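Local coordinates for protein predicted DNA-binding transcriptional regulator (Aliivibrio fischeri ES114, PDB 7DWN) that regulates transcription as a LysR-type, DNA-binding activator that assembles as a tetramer, with a helix-turn-helix domain at one end and probably an effector-sensing domain at the other, at the interface of chains A and B. Residues are numbered along the deposited sequence; one frame, centred on the assembly and turned at random. Chains: chain A/B, Predicted DNA-binding transcriptional regulator.

The interface of chains A and B. Residues chain A 83-84, 87; chain B 61-62, 65, 69.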
loop_
_atom_site.group_PDB
_atom_site.type_symbol
_atom_site.label_atom_id
_atom_site.label_comp_id
_atom_site.label_asym_id
_atom_site.label_seq_id
_atom_site.Cartn_x
_atom_site.Cartn_y
_atom_site.Cartn_z
ATOM N N GLN A 83 2.999 3.872 -18.475
ATOM C CA GLN A 83 4.288 3.951 -17.794
ATOM C C GLN A 83 5.442 4.079 -18.782
ATOM O O GLN A 83 6.486 4.646 -18.441
ATOM C CB GLN A 83 4.486 2.725 -16.899
ATOM C CG GLN A 83 5.657 2.834 -15.931
ATOM C CD GLN A 83 5.780 1.620 -15.031
ATOM O OE1 GLN A 83 5.641 0.483 -15.480
ATOM N NE2 GLN A 83 6.033 1.858 -13.749
ATOM N N ILE A 84 5.275 3.574 -20.003
ATOM C CA ILE A 84 6.316 3.627 -21.022
ATOM C C ILE A 84 5.984 4.627 -22.121
ATOM O O ILE A 84 6.662 4.651 -23.152
ATOM C CB ILE A 84 6.588 2.236 -21.619
ATOM C CG1 ILE A 84 5.337 1.704 -22.322
ATOM C CG2 ILE A 84 7.051 1.270 -20.539
ATOM C CD1 ILE A 84 5.563 0.407 -23.067
ATOM N N LEU A 87 8.827 7.215 -22.330
ATOM C CA LEU A 87 10.029 6.488 -22.723
ATOM C C LEU A 87 9.950 6.031 -24.174
ATOM O O LEU A 87 10.941 6.101 -24.910
ATOM C CB LEU A 87 10.243 5.291 -21.799
ATOM C CG LEU A 87 10.379 5.618 -20.314
ATOM C CD1 LEU A 87 10.682 4.364 -19.510
ATOM C CD2 LEU A 87 11.456 6.664 -20.115
ATOM N N PRO B 61 14.980 0.408 -21.817
ATOM C CA PRO B 61 14.285 0.877 -20.603
ATOM C C PRO B 61 12.789 0.562 -20.604
ATOM O O PRO B 61 12.255 0.007 -19.623
ATOM C CB PRO B 61 14.563 2.385 -20.608
ATOM C CG PRO B 61 15.862 2.533 -21.348
ATOM C CD PRO B 61 15.890 1.426 -22.378
ATOM N N SER B 62 12.101 0.894 -21.704
ATOM C CA SER B 62 10.703 0.511 -21.856
ATOM C C SER B 62 10.518 -0.994 -21.697
ATOM O O SER B 62 9.568 -1.438 -21.047
ATOM C CB SER B 62 10.172 0.967 -23.217
ATOM O OG SER B 62 10.135 2.380 -23.301
ATOM N N LEU B 65 10.693 -2.005 -17.946
ATOM C CA LEU B 65 9.453 -1.815 -17.186
ATOM C C LEU B 65 8.348 -2.755 -17.672
ATOM O O LEU B 65 7.574 -3.312 -16.869
ATOM C CB LEU B 65 8.994 -0.358 -17.272
ATOM C CG LEU B 65 9.896 0.688 -16.615
ATOM C CD1 LEU B 65 9.337 2.085 -16.828
ATOM C CD2 LEU B 65 10.061 0.393 -15.133
ATOM N N THR B 69 5.411 -5.461 -16.141
ATOM C CA THR B 69 4.007 -5.419 -16.553
ATOM C C THR B 69 3.550 -6.761 -17.128
ATOM O O THR B 69 2.443 -7.233 -16.831
ATOM C CB THR B 69 3.777 -4.294 -17.564
ATOM O OG1 THR B 69 4.162 -3.043 -16.980
ATOM C CG2 THR B 69 2.306 -4.225 -17.949
#
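A:Leu87, A:Ile84 and A:Gln83 pack against B:Ser62 and B:Leu65 at one end of the antiparallel linker-helix interface, the two-fold coiled-coil-like pairing that joins LysR-type subunits into a dimer. Chain A contributes the end of helix 61-83, the break at A:Ile84 and the start of helix 85-90; chain B contributes the first turns of its unbroken helix 61-89. B:Leu65 sits centrally and buries the most surface of this patch. Its CD1 methyl meets CD1 of A:Leu87 at 3.8 Å and, on another flank, CG of A:Gln83 at 3.9 Å, both side chains crossing it at about a right angle. A:Gln83 reaches over the leucine because its CG lies anti to the backbone N (chi1 -168°) and the chain runs on extended. The aliphatic stem therefore does the packing, while the amide oxygen OE1 comes over CB of B:Leu65 and ends 4.1 Å from OG1 of B:Thr69, too long for a hydrogen bond. Nearer the helix start, A:Ile84 lays its CG2 branch over the backbone of B:Ser62, 4.0 Å from CA. The hydroxyl OG of B:Ser62 abuts CB of A:Leu87 at 3.3 Å, a close van der Waals contact. Repeated at the opposite end by the two-fold, this packing fastens each linker's sensor-side end to the DNA-binding-side end of its partner, a route by which sensor movements could reach the helix-turn-helix domains.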